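Local coordinates for protein polyketide synthase PksL (Bacillus subtilis, PDB 5E1V) that probably dehydrates beta-hydroxyacyl intermediates as the monomeric dehydratase domain of a split module in the trans-AT polyketide synthase that makes bacillaene, at residues A[165-177]-A[189-203]. Numbering follows the deposited sequence.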
ATOM      1  N   GLU A 165      -1.691 -16.061  15.723  1.00 45.05           N
ATOM      2  CA  GLU A 165      -0.989 -16.996  16.593  1.00 48.67           C
ATOM      3  C   GLU A 165       0.256 -16.361  17.231  1.00 50.84           C
ATOM      4  O   GLU A 165       0.623 -15.234  16.896  1.00 45.83           O
ATOM      5  CB  GLU A 165      -0.654 -18.279  15.849  1.00 52.06           C
ATOM      6  CG  GLU A 165       0.219 -18.096  14.623  1.00 57.13           C
ATOM      7  CD  GLU A 165       1.096 -19.302  14.395  1.00 60.75           C
ATOM      8  OE1 GLU A 165       1.961 -19.575  15.267  1.00 61.55           O
ATOM      9  OE2 GLU A 165       0.915 -19.971  13.354  1.00 63.92           O
ATOM     10  N   GLU A 166       0.907 -17.072  18.161  1.00 45.83           N
ATOM     11  CA  GLU A 166       1.956 -16.426  18.958  1.00 44.86           C
ATOM     12  C   GLU A 166       2.922 -15.752  18.003  1.00 40.89           C
ATOM     13  O   GLU A 166       3.386 -14.661  18.285  1.00 48.81           O
ATOM     14  CB  GLU A 166       2.724 -17.403  19.885  1.00 39.63           C
ATOM     15  N   ASP A 167       3.188 -16.398  16.877  1.00 37.71           N
ATOM     16  CA  ASP A 167       4.277 -16.028  16.004  1.00 38.68           C
ATOM     17  C   ASP A 167       3.954 -14.988  14.914  1.00 39.97           C
ATOM     18  O   ASP A 167       4.852 -14.444  14.292  1.00 34.39           O
ATOM     19  CB  ASP A 167       4.857 -17.295  15.372  1.00 45.88           C
ATOM     20  CG  ASP A 167       5.831 -18.022  16.317  1.00 48.37           C
ATOM     21  OD1 ASP A 167       5.924 -17.636  17.514  1.00 48.88           O
ATOM     22  OD2 ASP A 167       6.509 -18.958  15.855  1.00 49.06           O
ATOM     23  N   GLY A 168       2.685 -14.682  14.707  1.00 41.94           N
ATOM     24  CA  GLY A 168       2.377 -13.673  13.712  1.00 40.63           C
ATOM     25  C   GLY A 168       0.929 -13.703  13.362  1.00 42.22           C
ATOM     26  O   GLY A 168       0.078 -14.120  14.174  1.00 37.44           O
ATOM     27  N   VAL A 169       0.635 -13.257  12.155  1.00 37.54           N
ATOM     28  CA  VAL A 169      -0.753 -13.211  11.718  1.00 38.55           C
ATOM     29  C   VAL A 169      -0.738 -13.584  10.254  1.00 34.91           C
ATOM     30  O   VAL A 169       0.299 -13.358   9.582  1.00 30.80           O
ATOM     31  CB  VAL A 169      -1.285 -11.791  12.037  1.00 41.20           C
ATOM     32  CG1 VAL A 169      -1.531 -10.960  10.781  1.00 40.69           C
ATOM     33  CG2 VAL A 169      -2.462 -11.826  13.002  1.00 40.69           C
ATOM     34  N   LEU A 170      -1.836 -14.180   9.788  1.00 31.78           N
ATOM     35  CA  LEU A 170      -2.096 -14.411   8.367  1.00 35.44           C
ATOM     36  C   LEU A 170      -3.399 -13.735   7.971  1.00 36.23           C
ATOM     37  O   LEU A 170      -4.455 -13.997   8.587  1.00 35.78           O
ATOM     38  CB  LEU A 170      -2.223 -15.884   8.016  1.00 36.05           C
ATOM     39  CG  LEU A 170      -2.416 -16.139   6.499  1.00 38.77           C
ATOM     40  CD1 LEU A 170      -1.139 -15.808   5.737  1.00 40.95           C
ATOM     41  CD2 LEU A 170      -2.878 -17.563   6.135  1.00 39.01           C
ATOM     42  N   LEU A 171      -3.336 -12.877   6.938  1.00 29.81           N
ATOM     43  CA  LEU A 171      -4.501 -12.057   6.487  1.00 27.78           C
ATOM     44  C   LEU A 171      -5.042 -12.658   5.247  1.00 25.30           C
ATOM     45  O   LEU A 171      -4.299 -12.845   4.287  1.00 26.51           O
ATOM     46  CB  LEU A 171      -4.073 -10.592   6.150  1.00 27.44           C
ATOM     47  CG  LEU A 171      -3.085  -9.957   7.104  1.00 27.41           C
ATOM     48  CD1 LEU A 171      -2.741  -8.518   6.704  1.00 25.44           C
ATOM     49  CD2 LEU A 171      -3.725  -9.965   8.505  1.00 29.86           C
ATOM     50  N   GLU A 172      -6.336 -13.000   5.250  1.00 24.52           N
ATOM     51  CA  GLU A 172      -7.003 -13.602   4.108  1.00 25.10           C
ATOM     52  C   GLU A 172      -7.853 -12.489   3.564  1.00 24.58           C
ATOM     53  O   GLU A 172      -8.872 -12.162   4.149  1.00 25.90           O
ATOM     54  CB  GLU A 172      -7.919 -14.784   4.559  1.00 29.96           C
ATOM     55  CG  GLU A 172      -8.760 -15.417   3.459  1.00 31.33           C
ATOM     56  CD  GLU A 172      -9.713 -16.533   3.951  1.00 33.23           C
ATOM     57  OE1 GLU A 172      -9.876 -16.754   5.172  1.00 38.41           O
ATOM     58  OE2 GLU A 172     -10.317 -17.156   3.081  1.00 33.95           O
ATOM     59  N   LEU A 173      -7.383 -11.888   2.466  1.00 22.28           N
ATOM     60  CA  LEU A 173      -7.864 -10.628   1.936  1.00 23.45           C
ATOM     61  C   LEU A 173      -8.457 -10.835   0.570  1.00 20.19           C
ATOM     62  O   LEU A 173      -7.908 -11.556  -0.221  1.00 21.52           O
ATOM     63  CB  LEU A 173      -6.672  -9.641   1.806  1.00 20.33           C
ATOM     64  CG  LEU A 173      -6.200  -9.126   3.149  1.00 22.97           C
ATOM     65  CD1 LEU A 173      -4.893  -8.342   3.035  1.00 20.78           C
ATOM     66  CD2 LEU A 173      -7.274  -8.337   3.888  1.00 24.34           C
ATOM     67  N   SER A 174      -9.570 -10.182   0.254  1.00 20.39           N
ATOM     68  CA  SER A 174     -10.073 -10.156  -1.127  1.00 19.09           C
ATOM     69  C   SER A 174     -10.847  -8.814  -1.359  1.00 18.66           C
ATOM     70  O   SER A 174     -11.186  -8.144  -0.442  1.00 21.39           O
ATOM     71  CB  SER A 174     -10.902 -11.438  -1.494  1.00 24.58           C
ATOM     72  OG  SER A 174     -12.153 -11.470  -0.821  1.00 24.86           O
ATOM     73  N   LEU A 175     -11.058  -8.422  -2.600  1.00 17.78           N
ATOM     74  CA  LEU A 175     -11.868  -7.243  -2.924  1.00 17.75           C
ATOM     75  C   LEU A 175     -13.354  -7.450  -2.556  1.00 22.39           C
ATOM     76  O   LEU A 175     -13.911  -8.560  -2.710  1.00 16.54           O
ATOM     77  CB  LEU A 175     -11.708  -7.001  -4.394  1.00 17.99           C
ATOM     78  CG  LEU A 175     -10.622  -6.101  -4.924  1.00 19.70           C
ATOM     79  CD1 LEU A 175      -9.472  -5.673  -4.008  1.00 21.87           C
ATOM     80  CD2 LEU A 175     -10.177  -6.245  -6.354  1.00 19.00           C
ATOM     81  N   GLY A 176     -14.002  -6.354  -2.136  1.00 21.89           N
ATOM     82  CA  GLY A 176     -15.439  -6.317  -2.057  1.00 22.27           C
ATOM     83  C   GLY A 176     -16.005  -6.325  -3.434  1.00 21.75           C
ATOM     84  O   GLY A 176     -15.286  -6.155  -4.413  1.00 18.74           O
ATOM     85  N   SER A 177     -17.323  -6.486  -3.555  1.00 23.69           N
ATOM     86  CA  SER A 177     -17.903  -6.672  -4.894  1.00 22.45           C
ATOM     87  C   SER A 177     -17.760  -5.481  -5.855  1.00 22.01           C
ATOM     88  O   SER A 177     -17.685  -5.654  -7.084  1.00 18.33           O
ATOM     89  CB  SER A 177     -19.371  -7.105  -4.764  1.00 24.17           C
ATOM     90  OG  SER A 177     -20.108  -6.004  -4.269  1.00 27.43           O
ATOM     91  N   HIS A 189      -3.218  -4.168  -6.177  1.00 11.76           N
ATOM     92  CA  HIS A 189      -4.395  -3.444  -5.872  1.00 12.88           C
ATOM     93  C   HIS A 189      -4.283  -2.697  -4.568  1.00 11.41           C
ATOM     94  O   HIS A 189      -4.144  -3.315  -3.514  1.00  9.86           O
ATOM     95  CB  HIS A 189      -5.631  -4.369  -5.796  1.00 13.08           C
ATOM     96  CG  HIS A 189      -6.906  -3.643  -6.073  1.00 13.52           C
ATOM     97  ND1 HIS A 189      -7.509  -2.853  -5.146  1.00 13.75           N
ATOM     98  CD2 HIS A 189      -7.739  -3.682  -7.138  1.00 13.08           C
ATOM     99  CE1 HIS A 189      -8.608  -2.354  -5.637  1.00 13.32           C
ATOM    100  NE2 HIS A 189      -8.756  -2.817  -6.867  1.00 14.71           N
ATOM    101  N   PRO A 190      -4.413  -1.340  -4.590  1.00 12.58           N
ATOM    102  CA  PRO A 190      -4.414  -0.606  -3.277  1.00 10.78           C
ATOM    103  C   PRO A 190      -5.293  -1.067  -2.139  1.00 12.30           C
ATOM    104  O   PRO A 190      -4.877  -1.026  -1.067  1.00 11.34           O
ATOM    105  CB  PRO A 190      -4.727   0.789  -3.667  1.00 11.61           C
ATOM    106  CG  PRO A 190      -4.125   0.886  -5.097  1.00 11.15           C
ATOM    107  CD  PRO A 190      -4.581  -0.370  -5.695  1.00 11.69           C
ATOM    108  N   THR A 191      -6.460  -1.620  -2.380  1.00 13.59           N
ATOM    109  CA  THR A 191      -7.243  -2.231  -1.311  1.00 12.23           C
ATOM    110  C   THR A 191      -6.639  -3.469  -0.673  1.00 13.98           C
ATOM    111  O   THR A 191      -6.657  -3.686   0.556  1.00 15.99           O
ATOM    112  CB  THR A 191      -8.647  -2.548  -1.928  1.00 14.90           C
ATOM    113  OG1 THR A 191      -9.243  -1.283  -2.331  1.00 15.88           O
ATOM    114  CG2 THR A 191      -9.506  -3.098  -0.944  1.00 16.32           C
ATOM    115  N   LEU A 192      -6.040  -4.303  -1.497  1.00 14.51           N
ATOM    116  CA  LEU A 192      -5.314  -5.452  -0.972  1.00 15.78           C
ATOM    117  C   LEU A 192      -4.107  -4.993  -0.180  1.00 16.02           C
ATOM    118  O   LEU A 192      -3.859  -5.504   0.885  1.00 15.98           O
ATOM    119  CB  LEU A 192      -4.930  -6.325  -2.122  1.00 17.27           C
ATOM    120  CG  LEU A 192      -6.022  -7.073  -2.917  1.00 15.88           C
ATOM    121  CD1 LEU A 192      -5.396  -7.929  -3.943  1.00 15.99           C
ATOM    122  CD2 LEU A 192      -6.866  -7.906  -1.960  1.00 17.41           C
ATOM    123  N   ILE A 193      -3.329  -4.029  -0.709  1.00 17.13           N
ATOM    124  CA  ILE A 193      -2.107  -3.621  -0.030  1.00 15.56           C
ATOM    125  C   ILE A 193      -2.512  -2.812   1.240  1.00 15.76           C
ATOM    126  O   ILE A 193      -2.044  -3.107   2.322  1.00 16.30           O
ATOM    127  CB  ILE A 193      -1.141  -2.769  -0.879  1.00 15.77           C
ATOM    128  CG1 ILE A 193      -0.895  -3.352  -2.301  1.00 16.00           C
ATOM    129  CG2 ILE A 193       0.180  -2.648  -0.090  1.00 14.86           C
ATOM    130  CD1 ILE A 193      -0.487  -4.777  -2.370  1.00 15.97           C
ATOM    131  N   ASP A 194      -3.418  -1.846   1.119  1.00 15.48           N
ATOM    132  CA  ASP A 194      -3.831  -1.113   2.292  1.00 15.45           C
ATOM    133  C   ASP A 194      -4.412  -2.054   3.387  1.00 16.09           C
ATOM    134  O   ASP A 194      -4.124  -1.921   4.590  1.00 16.62           O
ATOM    135  CB  ASP A 194      -4.739   0.081   1.936  1.00 16.13           C
ATOM    136  CG  ASP A 194      -5.089   0.895   3.123  1.00 16.55           C
ATOM    137  OD1 ASP A 194      -4.211   1.687   3.614  1.00 16.56           O
ATOM    138  OD2 ASP A 194      -6.224   0.670   3.619  1.00 18.14           O
ATOM    139  N   GLY A 195      -5.272  -2.969   2.960  1.00 16.95           N
ATOM    140  CA  GLY A 195      -5.881  -3.956   3.883  1.00 17.05           C
ATOM    141  C   GLY A 195      -4.819  -4.757   4.631  1.00 19.68           C
ATOM    142  O   GLY A 195      -4.996  -5.120   5.801  1.00 21.55           O
ATOM    143  N   SER A 196      -3.709  -5.037   3.955  1.00 17.98           N
ATOM    144  CA  SER A 196      -2.604  -5.739   4.554  1.00 19.23           C
ATOM    145  C   SER A 196      -1.908  -4.905   5.656  1.00 22.73           C
ATOM    146  O   SER A 196      -1.529  -5.496   6.703  1.00 24.08           O
ATOM    147  CB  SER A 196      -1.595  -6.180   3.501  1.00 17.40           C
ATOM    148  OG  SER A 196      -2.119  -7.155   2.563  1.00 18.34           O
ATOM    149  N   GLY A 197      -1.767  -3.572   5.399  1.00 18.62           N
ATOM    150  CA  GLY A 197      -1.344  -2.532   6.354  1.00 22.79           C
ATOM    151  C   GLY A 197      -2.272  -2.471   7.554  1.00 23.92           C
ATOM    152  O   GLY A 197      -1.819  -2.386   8.693  1.00 25.03           O
ATOM    153  N   VAL A 198      -3.568  -2.588   7.299  1.00 21.66           N
ATOM    154  CA  VAL A 198      -4.564  -2.588   8.409  1.00 24.77           C
ATOM    155  C   VAL A 198      -4.404  -3.884   9.276  1.00 22.98           C
ATOM    156  O   VAL A 198      -4.417  -3.812  10.523  1.00 24.37           O
ATOM    157  CB  VAL A 198      -5.977  -2.400   7.869  1.00 22.60           C
ATOM    158  CG1 VAL A 198      -7.035  -2.555   8.945  1.00 23.27           C
ATOM    159  CG2 VAL A 198      -6.098  -0.975   7.323  1.00 26.32           C
ATOM    160  N   GLY A 199      -4.182  -5.021   8.622  1.00 23.35           N
ATOM    161  CA  GLY A 199      -3.861  -6.266   9.328  1.00 26.10           C
ATOM    162  C   GLY A 199      -2.606  -6.175  10.172  1.00 29.74           C
ATOM    163  O   GLY A 199      -2.615  -6.497  11.374  1.00 32.53           O
ATOM    164  N   ALA A 200      -1.526  -5.669   9.568  1.00 27.46           N
ATOM    165  CA  ALA A 200      -0.281  -5.363  10.294  1.00 27.93           C
ATOM    166  C   ALA A 200      -0.454  -4.477  11.514  1.00 28.63           C
ATOM    167  O   ALA A 200       0.144  -4.719  12.554  1.00 29.20           O
ATOM    168  CB  ALA A 200       0.701  -4.697   9.381  1.00 25.70           C
ATOM    169  N   ASN A 201      -1.251  -3.442  11.371  1.00 27.61           N
ATOM    170  CA  ASN A 201      -1.495  -2.539  12.454  1.00 29.93           C
ATOM    171  C   ASN A 201      -2.302  -3.276  13.554  1.00 32.61           C
ATOM    172  O   ASN A 201      -2.099  -3.008  14.742  1.00 33.50           O
ATOM    173  CB  ASN A 201      -2.158  -1.256  11.974  1.00 30.75           C
ATOM    174  CG  ASN A 201      -2.112  -0.145  13.005  1.00 37.48           C
ATOM    175  OD1 ASN A 201      -1.369   0.856  12.860  1.00 37.51           O
ATOM    176  ND2 ASN A 201      -2.900  -0.311  14.077  1.00 38.56           N
ATOM    177  N   HIS A 202      -3.143  -4.223  13.173  1.00 29.99           N
ATOM    178  CA  HIS A 202      -3.862  -5.016  14.192  1.00 35.31           C
ATOM    179  C   HIS A 202      -2.925  -5.939  15.002  1.00 37.67           C
ATOM    180  O   HIS A 202      -3.187  -6.208  16.183  1.00 42.14           O
ATOM    181  CB  HIS A 202      -4.990  -5.838  13.585  1.00 35.77           C
ATOM    182  CG  HIS A 202      -5.532  -6.879  14.508  1.00 38.54           C
ATOM    183  ND1 HIS A 202      -6.494  -6.601  15.460  1.00 41.41           N
ATOM    184  CD2 HIS A 202      -5.228  -8.190  14.650  1.00 41.39           C
ATOM    185  CE1 HIS A 202      -6.766  -7.701  16.138  1.00 41.02           C
ATOM    186  NE2 HIS A 202      -6.016  -8.682  15.663  1.00 43.20           N
ATOM    187  N   LEU A 203      -1.843  -6.412  14.387  1.00 35.30           N
ATOM    188  CA  LEU A 203      -0.842  -7.237  15.086  1.00 35.22           C
ATOM    189  C   LEU A 203       0.062  -6.380  15.973  1.00 38.93           C
ATOM    190  O   LEU A 203       0.599  -6.843  16.991  1.00 36.25           O
ATOM    191  CB  LEU A 203       0.006  -8.004  14.056  1.00 33.52           C
ATOM    192  CG  LEU A 203       1.177  -8.859  14.545  1.00 34.43           C
ATOM    193  CD1 LEU A 203       0.749  -9.928  15.575  1.00 31.94           C
ATOM    194  CD2 LEU A 203       1.899  -9.498  13.381  1.00 31.81           C
TER
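With CG set anti to the carbonyl carbon (chi1 -41° in Leu171, and the same setting in Leu173), two strand leucines drop their CD1 methyls onto the helix backbone around Gly195, Ser196 and Gly199. Leu171 CD1 lies 3.6 Å from Gly199 CA, directly against the backbone of a residue with no side chain, consistent with the close approach of strand and helix. Leu173 CD1 comes within 3.1 Å of Ser196 OG, a tight approach; that hydroxyl donates to Leu192 O (2.9 Å) and also bonds Thr235 on strand 232-245. Ser196 N and OG grip Leu192 O from opposite faces of its carbonyl plane. At the start of the helix, Leu175 CD1 sits over the centre of the His189 ring, 3.7 Å from the centroid and 14° off the normal, a CH-pi contact. His189, at the N-cap position, accepts from Thr191 N through its ND1 at 3.2 Å, the donor lying nearly in the ring plane. Val169 CB meets Leu203 CD2 at 4.1 Å at the far end. No hydrogen bond crosses the contact; van der Waals contact, mostly from leucine methyls, joins the near-antiparallel elements (153°, axes 8.4 Å apart), the central helix lying against its antiparallel sheet as in a hotdog fold.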